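Local coordinates for intracellular protein transport protein USO1 (Saccharomyces cerevisiae S288c, PDB 6LSU) that tethers membranes as a homodimer and is required for protein transport from the endoplasmic reticulum to the Golgi complex, this construct being its globular head, at residues T87-F92 with G104-Q109; S315-P320 with N330-S335; S602-I607 with R647-E652. All coordinates share one frame; numbering follows the deposited sequence.

Interaction 1 of 3, residues T87-F92 with G104-Q109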
ATOM      1  N   THR A  87      41.319  -1.014   9.425  1.00 64.40           N
ATOM      2  CA  THR A  87      41.751  -2.439   9.392  1.00 64.56           C
ATOM      3  C   THR A  87      40.532  -3.294   9.732  1.00 57.50           C
ATOM      4  O   THR A  87      40.215  -4.245   8.943  1.00 52.33           O
ATOM      5  CB  THR A  87      42.998  -2.697  10.250  1.00 68.30           C
ATOM      6  OG1 THR A  87      44.065  -1.923   9.675  1.00 58.82           O
ATOM      7  CG2 THR A  87      43.370  -4.174  10.261  1.00 68.46           C
ATOM      8  N   ILE A  88      39.783  -2.922  10.759  1.00 53.33           N
ATOM      9  CA  ILE A  88      38.584  -3.720  11.139  1.00 55.91           C
ATOM     10  C   ILE A  88      37.576  -3.742   9.991  1.00 61.15           C
ATOM     11  O   ILE A  88      36.982  -4.821   9.716  1.00 62.19           O
ATOM     12  CB  ILE A  88      37.932  -3.210  12.425  1.00 56.89           C
ATOM     13  CG1 ILE A  88      38.950  -3.201  13.564  1.00 55.90           C
ATOM     14  CG2 ILE A  88      36.712  -4.081  12.759  1.00 61.33           C
ATOM     15  CD1 ILE A  88      38.371  -2.676  14.861  1.00 59.63           C
ATOM     16  N   LEU A  89      37.360  -2.574   9.375  1.00 62.38           N
ATOM     17  CA  LEU A  89      36.398  -2.405   8.260  1.00 56.26           C
ATOM     18  C   LEU A  89      36.846  -3.265   7.086  1.00 55.65           C
ATOM     19  O   LEU A  89      35.991  -3.850   6.412  1.00 54.68           O
ATOM     20  CB  LEU A  89      36.310  -0.925   7.881  1.00 53.93           C
ATOM     21  CG  LEU A  89      35.366  -0.146   8.790  1.00 52.97           C
ATOM     22  CD1 LEU A  89      35.444   1.351   8.568  1.00 51.92           C
ATOM     23  CD2 LEU A  89      33.954  -0.651   8.597  1.00 53.21           C
ATOM     24  N   ILE A  90      38.150  -3.348   6.847  1.00 55.84           N
ATOM     25  CA  ILE A  90      38.620  -4.214   5.728  1.00 57.86           C
ATOM     26  C   ILE A  90      38.273  -5.660   6.082  1.00 60.17           C
ATOM     27  O   ILE A  90      37.723  -6.413   5.232  1.00 63.83           O
ATOM     28  CB  ILE A  90      40.103  -4.033   5.462  1.00 55.46           C
ATOM     29  CG1 ILE A  90      40.370  -2.598   4.982  1.00 57.28           C
ATOM     30  CG2 ILE A  90      40.558  -5.111   4.489  1.00 54.44           C
ATOM     31  CD1 ILE A  90      41.813  -2.341   4.579  1.00 58.43           C
ATOM     32  N   LEU A  91      38.489  -6.005   7.345  1.00 62.95           N
ATOM     33  CA  LEU A  91      38.362  -7.407   7.796  1.00 64.41           C
ATOM     34  C   LEU A  91      36.902  -7.850   7.718  1.00 61.44           C
ATOM     35  O   LEU A  91      36.661  -9.056   7.414  1.00 64.02           O
ATOM     36  CB  LEU A  91      38.929  -7.542   9.201  1.00 65.64           C
ATOM     37  CG  LEU A  91      40.448  -7.454   9.315  1.00 63.54           C
ATOM     38  CD1 LEU A  91      40.847  -7.470  10.785  1.00 63.30           C
ATOM     39  CD2 LEU A  91      41.109  -8.588   8.560  1.00 63.95           C
ATOM     40  N   PHE A  92      35.965  -6.922   7.867  1.00 58.01           N
ATOM     41  CA  PHE A  92      34.528  -7.261   8.035  1.00 62.02           C
ATOM     42  C   PHE A  92      33.990  -8.257   6.986  1.00 55.74           C
ATOM     43  O   PHE A  92      33.176  -9.128   7.378  1.00 56.95           O
ATOM     44  CB  PHE A  92      33.620  -6.041   8.101  1.00 63.46           C
ATOM     45  CG  PHE A  92      32.373  -6.379   8.879  1.00 67.97           C
ATOM     46  CD1 PHE A  92      32.420  -6.444  10.256  1.00 71.34           C
ATOM     47  CD2 PHE A  92      31.195  -6.741   8.247  1.00 66.35           C
ATOM     48  CE1 PHE A  92      31.307  -6.816  10.995  1.00 71.54           C
ATOM     49  CE2 PHE A  92      30.071  -7.079   8.986  1.00 69.42           C
ATOM     50  CZ  PHE A  92      30.130  -7.131  10.360  1.00 66.00           C
ATOM     51  N   GLY A 104      29.996   0.553   0.391  1.00 49.76           N
ATOM     52  CA  GLY A 104      28.781   0.436  -0.431  1.00 49.96           C
ATOM     53  C   GLY A 104      27.837  -0.637   0.068  1.00 51.36           C
ATOM     54  O   GLY A 104      26.651  -0.345   0.314  1.00 59.68           O
ATOM     55  N   TRP A 105      28.340  -1.839   0.299  1.00 54.79           N
ATOM     56  CA  TRP A 105      27.596  -2.937   0.958  1.00 52.02           C
ATOM     57  C   TRP A 105      27.015  -2.469   2.314  1.00 54.13           C
ATOM     58  O   TRP A 105      25.842  -2.766   2.636  1.00 55.95           O
ATOM     59  CB  TRP A 105      28.522  -4.150   1.108  1.00 56.01           C
ATOM     60  CG  TRP A 105      27.800  -5.308   1.722  1.00 56.75           C
ATOM     61  CD1 TRP A 105      27.050  -6.250   1.088  1.00 54.85           C
ATOM     62  CD2 TRP A 105      27.694  -5.565   3.122  1.00 59.67           C
ATOM     63  NE1 TRP A 105      26.490  -7.088   2.004  1.00 62.92           N
ATOM     64  CE2 TRP A 105      26.856  -6.689   3.258  1.00 60.15           C
ATOM     65  CE3 TRP A 105      28.231  -4.960   4.267  1.00 59.98           C
ATOM     66  CZ2 TRP A 105      26.539  -7.218   4.494  1.00 57.87           C
ATOM     67  CZ3 TRP A 105      27.890  -5.477   5.494  1.00 60.67           C
ATOM     68  CH2 TRP A 105      27.067  -6.594   5.596  1.00 61.45           C
ATOM     69  N   ILE A 106      27.785  -1.735   3.121  1.00 55.76           N
ATOM     70  CA  ILE A 106      27.331  -1.367   4.496  1.00 54.04           C
ATOM     71  C   ILE A 106      26.121  -0.456   4.379  1.00 55.93           C
ATOM     72  O   ILE A 106      25.090  -0.749   5.060  1.00 53.72           O
ATOM     73  CB  ILE A 106      28.436  -0.730   5.329  1.00 53.28           C
ATOM     74  CG1 ILE A 106      29.524  -1.738   5.682  1.00 57.97           C
ATOM     75  CG2 ILE A 106      27.871  -0.088   6.580  1.00 54.45           C
ATOM     76  CD1 ILE A 106      30.770  -1.095   6.279  1.00 57.95           C
ATOM     77  N   SER A 107      26.215   0.568   3.524  1.00 59.40           N
ATOM     78  CA  SER A 107      25.093   1.531   3.302  1.00 59.44           C
ATOM     79  C   SER A 107      23.868   0.777   2.815  1.00 59.46           C
ATOM     80  O   SER A 107      22.814   0.871   3.510  1.00 58.32           O
ATOM     81  CB  SER A 107      25.477   2.611   2.385  1.00 60.02           C
ATOM     82  OG  SER A 107      26.463   3.405   3.035  1.00 64.83           O
ATOM     83  N   GLN A 108      24.034  -0.028   1.758  1.00 62.54           N
ATOM     84  CA  GLN A 108      22.937  -0.833   1.142  1.00 63.38           C
ATOM     85  C   GLN A 108      22.257  -1.689   2.211  1.00 58.38           C
ATOM     86  O   GLN A 108      20.990  -1.716   2.248  1.00 62.32           O
ATOM     87  CB  GLN A 108      23.472  -1.713   0.010  1.00 77.44           C
ATOM     88  CG  GLN A 108      22.437  -2.689  -0.545  1.00 83.31           C
ATOM     89  CD  GLN A 108      23.142  -3.755  -1.358  1.00 94.52           C
ATOM     90  OE1 GLN A 108      23.398  -3.594  -2.565  1.00 97.97           O
ATOM     91  NE2 GLN A 108      23.547  -4.823  -0.673  1.00 84.97           N
ATOM     92  N   GLN A 109      23.006  -2.323   3.109  1.00 55.49           N
ATOM     93  CA  GLN A 109      22.363  -3.111   4.216  1.00 56.53           C
ATOM     94  C   GLN A 109      21.534  -2.170   5.102  1.00 61.41           C
ATOM     95  O   GLN A 109      20.410  -2.560   5.477  1.00 68.97           O
ATOM     96  CB  GLN A 109      23.363  -3.835   5.102  1.00 53.30           C
ATOM     97  CG  GLN A 109      24.191  -4.849   4.354  1.00 60.29           C
ATOM     98  CD  GLN A 109      23.302  -5.696   3.483  1.00 62.30           C
ATOM     99  OE1 GLN A 109      23.399  -5.595   2.258  1.00 67.48           O
ATOM    100  NE2 GLN A 109      22.389  -6.470   4.101  1.00 61.96           N
TER
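L89 turns its CG beside the backbone N and anti to the carbonyl carbon (chi1 -82°), and I106 does the same with CG1 (chi1 -69°). From these positions the two aliphatic tips converge between neighbouring helices of the armadillo-repeat head. T87-F92 lies in the C-terminal part of helix 78-91, in ARM 1, whereas G104-Q109 belongs to helix 103-112, reached through a short, mostly non-helical connection. CD2 of L89 lies 4.0 Å from CD1 of I106, and the side chains cross at about a right angle, so each offers a terminal methyl to the other instead of lying alongside it. With 9.9 Å between CA of L89 and CA of I106, the backbones stay well separated and side chains alone span the interface.

The second point of contact is aromatic but looser. CE2 of F92 comes to 4.4 Å from CZ3 of W105, each ring meeting the other obliquely, and this is a modest apolar touch. The segments share no hydrogen bond, and together they bury 113 Å². Helix 160-174 packs against both partners, with Y165 and L169 against L89 and E171 against I106. The backbone O of F92, at the end of its segment, receives a bond from OG of S134 and a weak one from R56.

Within helix 103-112, CG of Q109 lies over one face of the W105 indole, 3.3 Å above the ring plane and displaced toward the rim. The amide of Q109 is itself held, its OE1 accepting from NE2 of Q108 at 3.0 Å.

Interaction 2 of 3, residues S315-P320 with N330-S335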
ATOM      1  N   SER A 315      -0.315   8.066   5.662  1.00 52.91           N
ATOM      2  CA  SER A 315      -1.170   6.877   5.915  1.00 57.34           C
ATOM      3  C   SER A 315      -0.946   6.308   7.312  1.00 58.95           C
ATOM      4  O   SER A 315      -1.937   6.067   7.962  1.00 63.24           O
ATOM      5  CB  SER A 315      -1.003   5.792   4.903  1.00 58.81           C
ATOM      6  OG  SER A 315      -1.865   5.970   3.803  1.00 56.41           O
ATOM      7  N   LEU A 316       0.305   6.114   7.730  1.00 63.03           N
ATOM      8  CA  LEU A 316       0.700   5.649   9.095  1.00 66.34           C
ATOM      9  C   LEU A 316      -0.095   6.320  10.213  1.00 67.05           C
ATOM     10  O   LEU A 316      -0.554   5.591  11.111  1.00 69.17           O
ATOM     11  CB  LEU A 316       2.189   5.944   9.310  1.00 74.43           C
ATOM     12  CG  LEU A 316       3.086   5.111   8.408  1.00 78.03           C
ATOM     13  CD1 LEU A 316       4.553   5.392   8.673  1.00 86.58           C
ATOM     14  CD2 LEU A 316       2.740   3.637   8.584  1.00 79.43           C
ATOM     15  N   THR A 317      -0.226   7.651  10.169  1.00 65.29           N
ATOM     16  CA  THR A 317      -0.823   8.443  11.270  1.00 60.49           C
ATOM     17  C   THR A 317      -2.310   8.135  11.371  1.00 61.91           C
ATOM     18  O   THR A 317      -2.848   8.381  12.453  1.00 74.63           O
ATOM     19  CB  THR A 317      -0.586   9.957  11.144  1.00 57.88           C
ATOM     20  OG1 THR A 317      -1.545  10.581  10.287  1.00 62.19           O
ATOM     21  CG2 THR A 317       0.817  10.253  10.698  1.00 56.68           C
ATOM     22  N   VAL A 318      -2.934   7.567  10.329  1.00 61.24           N
ATOM     23  CA  VAL A 318      -4.419   7.364  10.228  1.00 58.56           C
ATOM     24  C   VAL A 318      -4.702   5.897   9.896  1.00 64.01           C
ATOM     25  O   VAL A 318      -5.712   5.594   9.141  1.00 62.91           O
ATOM     26  CB  VAL A 318      -5.048   8.307   9.183  1.00 52.42           C
ATOM     27  CG1 VAL A 318      -4.909   9.750   9.566  1.00 53.44           C
ATOM     28  CG2 VAL A 318      -4.471   8.103   7.806  1.00 51.69           C
ATOM     29  N   GLU A 319      -3.870   4.995  10.414  1.00 73.45           N
ATOM     30  CA  GLU A 319      -4.126   3.527  10.313  1.00 91.20           C
ATOM     31  C   GLU A 319      -5.464   3.238  11.003  1.00 83.70           C
ATOM     32  O   GLU A 319      -5.653   3.544  12.174  1.00 82.26           O
ATOM     33  CB  GLU A 319      -2.931   2.758  10.905  1.00100.30           C
ATOM     34  CG  GLU A 319      -3.130   1.250  11.058  1.00112.95           C
ATOM     35  CD  GLU A 319      -2.011   0.483  11.765  1.00118.85           C
ATOM     36  OE1 GLU A 319      -2.183  -0.736  11.975  1.00114.41           O
ATOM     37  OE2 GLU A 319      -0.963   1.093  12.103  1.00128.87           O
ATOM     38  N   PRO A 320      -6.445   2.632  10.308  1.00 96.60           N
ATOM     39  CA  PRO A 320      -7.753   2.354  10.912  1.00102.45           C
ATOM     40  C   PRO A 320      -7.691   1.373  12.095  1.00106.84           C
ATOM     41  O   PRO A 320      -6.857   0.469  12.055  1.00106.89           O
ATOM     42  CB  PRO A 320      -8.571   1.741   9.765  1.00 98.74           C
ATOM     43  CG  PRO A 320      -7.534   1.223   8.785  1.00 97.35           C
ATOM     44  CD  PRO A 320      -6.344   2.150   8.921  1.00 99.66           C
ATOM     45  N   ASN A 330      -8.655  14.297  11.795  1.00 67.88           N
ATOM     46  CA  ASN A 330      -9.076  15.686  12.124  1.00 65.31           C
ATOM     47  C   ASN A 330      -7.884  16.638  12.014  1.00 56.74           C
ATOM     48  O   ASN A 330      -8.011  17.646  11.333  1.00 65.50           O
ATOM     49  CB  ASN A 330      -9.712  15.742  13.513  1.00 72.41           C
ATOM     50  CG  ASN A 330     -11.078  15.090  13.597  1.00 70.61           C
ATOM     51  OD1 ASN A 330     -11.730  14.856  12.589  1.00 70.57           O
ATOM     52  ND2 ASN A 330     -11.545  14.852  14.812  1.00 77.45           N
ATOM     53  N   ALA A 331      -6.744  16.278  12.606  1.00 57.49           N
ATOM     54  CA  ALA A 331      -5.476  17.024  12.463  1.00 57.21           C
ATOM     55  C   ALA A 331      -5.139  17.203  10.971  1.00 59.00           C
ATOM     56  O   ALA A 331      -4.881  18.350  10.541  1.00 59.44           O
ATOM     57  CB  ALA A 331      -4.368  16.342  13.232  1.00 57.04           C
ATOM     58  N   LEU A 332      -5.136  16.124  10.183  1.00 63.58           N
ATOM     59  CA  LEU A 332      -4.730  16.218   8.740  1.00 62.94           C
ATOM     60  C   LEU A 332      -5.715  17.091   7.952  1.00 62.70           C
ATOM     61  O   LEU A 332      -5.291  17.688   6.921  1.00 59.64           O
ATOM     62  CB  LEU A 332      -4.639  14.818   8.142  1.00 60.79           C
ATOM     63  CG  LEU A 332      -3.455  13.994   8.610  1.00 64.13           C
ATOM     64  CD1 LEU A 332      -3.734  12.519   8.397  1.00 69.03           C
ATOM     65  CD2 LEU A 332      -2.186  14.426   7.920  1.00 68.50           C
ATOM     66  N   LEU A 333      -6.980  17.142   8.396  1.00 65.62           N
ATOM     67  CA  LEU A 333      -8.043  17.896   7.701  1.00 69.91           C
ATOM     68  C   LEU A 333      -7.842  19.390   7.956  1.00 74.52           C
ATOM     69  O   LEU A 333      -8.125  20.184   7.026  1.00 72.97           O
ATOM     70  CB  LEU A 333      -9.413  17.419   8.175  1.00 69.71           C
ATOM     71  CG  LEU A 333     -10.115  16.456   7.231  1.00 78.50           C
ATOM     72  CD1 LEU A 333     -11.542  16.284   7.700  1.00 86.58           C
ATOM     73  CD2 LEU A 333     -10.107  16.957   5.795  1.00 77.42           C
ATOM     74  N   ASP A 334      -7.279  19.726   9.120  1.00 75.27           N
ATOM     75  CA  ASP A 334      -6.969  21.113   9.547  1.00 81.49           C
ATOM     76  C   ASP A 334      -5.661  21.600   8.906  1.00 80.55           C
ATOM     77  O   ASP A 334      -5.072  22.561   9.444  1.00 91.27           O
ATOM     78  CB  ASP A 334      -6.855  21.214  11.073  1.00 89.76           C
ATOM     79  CG  ASP A 334      -6.942  22.644  11.587  1.00 94.58           C
ATOM     80  OD1 ASP A 334      -7.298  23.541  10.767  1.00 96.63           O
ATOM     81  OD2 ASP A 334      -6.680  22.848  12.794  1.00 96.22           O
ATOM     82  N   SER A 335      -5.214  20.988   7.813  1.00 77.39           N
ATOM     83  CA  SER A 335      -4.064  21.472   7.003  1.00 78.08           C
ATOM     84  C   SER A 335      -4.437  21.401   5.522  1.00 68.34           C
ATOM     85  O   SER A 335      -5.627  21.223   5.242  1.00 65.69           O
ATOM     86  CB  SER A 335      -2.803  20.689   7.323  1.00 77.95           C
ATOM     87  OG  SER A 335      -2.851  19.368   6.806  1.00 83.97           O
TER
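L332 carries the whole of its segment's part in this contact, reaching from helix 325-333 toward the end of helix 301-317. Its CB is directed at S315-P320. CG then swings beside the backbone N, anti to the carbonyl carbon (chi1 -72°), and carries the CD1 branch forward to two neighbours. CD1 lies 3.2 Å from CG1 of V318, a separation whose exact value is doubtful at this resolution, so that only the adjacency of the two methyls is secure; it is also 3.5 Å from OG1 of T317. Both partners cross the leucine obliquely, so a single methyl is shared between consecutive residues.

The polar neighbour of that methyl has its own partner: OG1 of T317 is hydrogen-bonded to the backbone O of V314, three residues back in the chain, so it can face a hydrocarbon group without losing a hydrogen bond. V318 also rests on H328 and Q329 of helix 325-333, which extends its contact with that helix beyond the leucine. L280 of helix 280-287 packs against L332 as well, and the three touching residues are all buried, with 89 Å² covered between the segments.

Behind the leucine, its backbone O accepts from OG of S335 at 3.0 Å, the donor standing 39° out of the carbonyl plane. The same OG is bonded to N of V337, capping the start of the next helix, and thereby ties the end of one helix to the beginning of another.

Successive helices linked by short loops and packed through buried aliphatic side chains are characteristic of armadillo repeats; here the contact joins the end of ARM 5 to ARM 6.

Interaction 3 of 3, residues S602-I607 with R647-E652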
ATOM      1  N   SER A 602     -42.545 -11.477 -10.272  1.00 70.29           N
ATOM      2  CA  SER A 602     -43.694 -10.838 -10.943  1.00 75.07           C
ATOM      3  C   SER A 602     -43.495 -10.864 -12.452  1.00 77.40           C
ATOM      4  O   SER A 602     -44.174 -10.080 -13.115  1.00 81.74           O
ATOM      5  CB  SER A 602     -43.865  -9.409 -10.474  1.00 76.90           C
ATOM      6  OG  SER A 602     -43.025  -8.560 -11.230  1.00 77.15           O
ATOM      7  N   ASP A 603     -42.570 -11.670 -12.980  1.00 83.37           N
ATOM      8  CA  ASP A 603     -42.403 -11.754 -14.458  1.00 84.76           C
ATOM      9  C   ASP A 603     -41.994 -13.162 -14.859  1.00 81.16           C
ATOM     10  O   ASP A 603     -40.767 -13.389 -14.990  1.00 74.82           O
ATOM     11  CB  ASP A 603     -41.400 -10.750 -15.015  1.00 88.92           C
ATOM     12  CG  ASP A 603     -41.391 -10.736 -16.528  1.00 95.82           C
ATOM     13  OD1 ASP A 603     -41.927 -11.708 -17.129  1.00102.56           O
ATOM     14  OD2 ASP A 603     -40.865  -9.746 -17.089  1.00 96.88           O
ATOM     15  N   LYS A 604     -43.014 -14.012 -15.082  1.00 80.20           N
ATOM     16  CA  LYS A 604     -42.890 -15.464 -15.378  1.00 76.55           C
ATOM     17  C   LYS A 604     -41.992 -15.624 -16.600  1.00 67.53           C
ATOM     18  O   LYS A 604     -41.231 -16.616 -16.614  1.00 66.91           O
ATOM     19  CB  LYS A 604     -44.254 -16.132 -15.595  1.00 80.37           C
ATOM     20  CG  LYS A 604     -44.596 -17.231 -14.601  1.00 89.84           C
ATOM     21  CD  LYS A 604     -45.500 -18.294 -15.184  1.00 98.36           C
ATOM     22  CE  LYS A 604     -46.250 -19.096 -14.144  1.00102.34           C
ATOM     23  NZ  LYS A 604     -47.460 -19.704 -14.745  1.00114.11           N
ATOM     24  N   SER A 605     -42.049 -14.682 -17.555  1.00 60.85           N
ATOM     25  CA  SER A 605     -41.269 -14.758 -18.818  1.00 66.35           C
ATOM     26  C   SER A 605     -39.763 -14.885 -18.514  1.00 69.66           C
ATOM     27  O   SER A 605     -39.059 -15.705 -19.145  1.00 76.86           O
ATOM     28  CB  SER A 605     -41.546 -13.578 -19.696  1.00 69.16           C
ATOM     29  OG  SER A 605     -40.400 -13.322 -20.483  1.00 81.97           O
ATOM     30  N   VAL A 606     -39.274 -14.107 -17.545  1.00 74.33           N
ATOM     31  CA  VAL A 606     -37.853 -14.103 -17.106  1.00 64.58           C
ATOM     32  C   VAL A 606     -37.572 -15.434 -16.416  1.00 63.73           C
ATOM     33  O   VAL A 606     -36.586 -16.091 -16.812  1.00 63.41           O
ATOM     34  CB  VAL A 606     -37.529 -12.871 -16.234  1.00 70.51           C
ATOM     35  CG1 VAL A 606     -36.381 -13.116 -15.255  1.00 73.18           C
ATOM     36  CG2 VAL A 606     -37.231 -11.656 -17.114  1.00 66.29           C
ATOM     37  N   ILE A 607     -38.412 -15.880 -15.481  1.00 60.00           N
ATOM     38  CA  ILE A 607     -38.122 -17.171 -14.786  1.00 64.83           C
ATOM     39  C   ILE A 607     -38.011 -18.267 -15.848  1.00 74.27           C
ATOM     40  O   ILE A 607     -37.155 -19.161 -15.644  1.00 79.22           O
ATOM     41  CB  ILE A 607     -39.151 -17.540 -13.707  1.00 66.49           C
ATOM     42  CG1 ILE A 607     -39.130 -16.560 -12.537  1.00 73.32           C
ATOM     43  CG2 ILE A 607     -38.903 -18.948 -13.203  1.00 65.57           C
ATOM     44  CD1 ILE A 607     -39.451 -15.134 -12.941  1.00 82.93           C
ATOM     45  N   ARG A 647     -45.822 -18.850  -3.849  1.00 79.18           N
ATOM     46  CA  ARG A 647     -44.724 -19.705  -3.322  1.00 80.24           C
ATOM     47  C   ARG A 647     -44.918 -21.132  -3.841  1.00 77.66           C
ATOM     48  O   ARG A 647     -44.025 -21.623  -4.527  1.00 84.84           O
ATOM     49  CB  ARG A 647     -44.647 -19.598  -1.793  1.00 79.16           C
ATOM     50  CG  ARG A 647     -43.644 -20.541  -1.146  1.00 91.80           C
ATOM     51  CD  ARG A 647     -43.666 -20.437   0.371  1.00 91.95           C
ATOM     52  NE  ARG A 647     -42.546 -21.134   0.992  1.00 95.96           N
ATOM     53  CZ  ARG A 647     -41.297 -20.684   1.033  1.00 96.42           C
ATOM     54  NH1 ARG A 647     -40.961 -19.525   0.480  1.00100.39           N
ATOM     55  NH2 ARG A 647     -40.380 -21.411   1.635  1.00 95.64           N
ATOM     56  N   LYS A 648     -46.049 -21.763  -3.550  1.00 84.68           N
ATOM     57  CA  LYS A 648     -46.255 -23.218  -3.826  1.00 93.52           C
ATOM     58  C   LYS A 648     -46.256 -23.417  -5.357  1.00 90.82           C
ATOM     59  O   LYS A 648     -45.669 -24.419  -5.837  1.00 70.72           O
ATOM     60  CB  LYS A 648     -47.504 -23.747  -3.101  1.00104.31           C
ATOM     61  CG  LYS A 648     -48.442 -22.683  -2.518  1.00114.80           C
ATOM     62  CD  LYS A 648     -49.753 -23.211  -1.960  1.00118.70           C
ATOM     63  CE  LYS A 648     -50.940 -22.324  -2.289  1.00121.64           C
ATOM     64  NZ  LYS A 648     -52.230 -23.033  -2.097  1.00120.12           N
ATOM     65  N   GLU A 649     -46.808 -22.467  -6.125  1.00 86.51           N
ATOM     66  CA  GLU A 649     -46.788 -22.548  -7.612  1.00 88.63           C
ATOM     67  C   GLU A 649     -45.328 -22.459  -8.098  1.00 82.32           C
ATOM     68  O   GLU A 649     -44.927 -23.226  -9.003  1.00 88.82           O
ATOM     69  CB  GLU A 649     -47.672 -21.463  -8.235  1.00 96.14           C
ATOM     70  CG  GLU A 649     -48.519 -21.993  -9.377  1.00107.59           C
ATOM     71  CD  GLU A 649     -48.925 -20.998 -10.453  1.00119.69           C
ATOM     72  OE1 GLU A 649     -48.611 -19.789 -10.314  1.00130.08           O
ATOM     73  OE2 GLU A 649     -49.545 -21.445 -11.444  1.00123.54           O
ATOM     74  N   TYR A 650     -44.533 -21.554  -7.522  1.00 80.26           N
ATOM     75  CA  TYR A 650     -43.118 -21.314  -7.936  1.00 77.10           C
ATOM     76  C   TYR A 650     -42.232 -22.469  -7.462  1.00 71.24           C
ATOM     77  O   TYR A 650     -41.315 -22.843  -8.198  1.00 74.01           O
ATOM     78  CB  TYR A 650     -42.596 -19.990  -7.384  1.00 79.31           C
ATOM     79  CG  TYR A 650     -41.152 -19.701  -7.713  1.00 79.39           C
ATOM     80  CD1 TYR A 650     -40.792 -19.266  -8.971  1.00 87.62           C
ATOM     81  CD2 TYR A 650     -40.156 -19.816  -6.762  1.00 73.04           C
ATOM     82  CE1 TYR A 650     -39.477 -18.973  -9.296  1.00 83.34           C
ATOM     83  CE2 TYR A 650     -38.839 -19.564  -7.079  1.00 80.46           C
ATOM     84  CZ  TYR A 650     -38.493 -19.119  -8.342  1.00 80.62           C
ATOM     85  OH  TYR A 650     -37.191 -18.863  -8.687  1.00 76.29           O
ATOM     86  N   PHE A 651     -42.530 -23.035  -6.298  1.00 65.13           N
ATOM     87  CA  PHE A 651     -41.872 -24.251  -5.758  1.00 75.07           C
ATOM     88  C   PHE A 651     -42.021 -25.429  -6.716  1.00 79.18           C
ATOM     89  O   PHE A 651     -40.985 -26.075  -7.002  1.00 77.57           O
ATOM     90  CB  PHE A 651     -42.447 -24.680  -4.407  1.00 74.28           C
ATOM     91  CG  PHE A 651     -41.811 -25.949  -3.899  1.00 73.92           C
ATOM     92  CD1 PHE A 651     -40.505 -25.942  -3.444  1.00 79.14           C
ATOM     93  CD2 PHE A 651     -42.503 -27.151  -3.889  1.00 77.94           C
ATOM     94  CE1 PHE A 651     -39.902 -27.107  -2.981  1.00 86.98           C
ATOM     95  CE2 PHE A 651     -41.903 -28.316  -3.428  1.00 81.67           C
ATOM     96  CZ  PHE A 651     -40.604 -28.295  -2.973  1.00 86.57           C
ATOM     97  N   GLU A 652     -43.265 -25.717  -7.143  1.00 91.61           N
ATOM     98  CA  GLU A 652     -43.592 -26.840  -8.076  1.00 97.26           C
ATOM     99  C   GLU A 652     -42.855 -26.570  -9.393  1.00 84.37           C
ATOM    100  O   GLU A 652     -42.192 -27.468  -9.917  1.00 80.73           O
ATOM    101  CB  GLU A 652     -45.107 -26.982  -8.320  1.00102.45           C
ATOM    102  CG  GLU A 652     -45.935 -27.365  -7.095  1.00104.31           C
ATOM    103  CD  GLU A 652     -45.874 -28.808  -6.599  1.00113.75           C
ATOM    104  OE1 GLU A 652     -45.292 -29.669  -7.284  1.00121.31           O
ATOM    105  OE2 GLU A 652     -46.412 -29.077  -5.506  1.00117.88           O
TER
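E649 is the first residue of R647-E652 to approach the other segment, its OE2 standing 4.3 Å from NZ of K604. That separation lies beyond a salt bridge, so any attraction between the two exposed, opposite charges is probably weak and long-range. K604 also forms a cation-pi contact with F645, just ahead of helix 647-658.

Y650, next in sequence, supplies the buried half. With CG anti to the backbone N (chi1 178°), its ring extends from the helix and presents CE1 to I607. CG2 of I607 meets that edge close to the ring plane, at 3.9 Å from CE1, while CG1 is 4.1 Å from the same atom. The phenol oxygen reaches farther, bonding to the backbone O of L632 in helix 622-637, and F645 packs edge-to-face with the ring.

F651 and E652 carry the helix onward, F651 N bonding to R647 O at 2.7 Å, and the F651 ring meets that of Y636. Helix 622-637 touches both segments, through L632 against I607 and Y636 against Y650: the layered helix-on-helix packing of an alpha-solenoid, with helix 604-614 in ARM 10.

How the interactions relate
The three contacts follow one another along the chain without interleaving, each closing before the next opens. Centres of interactions 1 and 2 lie about 40 Å apart, those of interactions 2 and 3 about 53 Å, and those of interactions 1 and 3 about 78 Å, interactions 1 and 3 lying on opposite sides of the chain's centre. Nearest atoms never come closer than about 18 Å, so no two interactions touch. They share no helix: 78-91 and 103-112 serve the first, 301-317 and 325-333 the second, 604-614 and 647-658 the third. Sampled across ARM 1, ARM 5-6 and ARM 10, they show neighbouring helices joined by local side-chain packing along an extended, predominantly helical head.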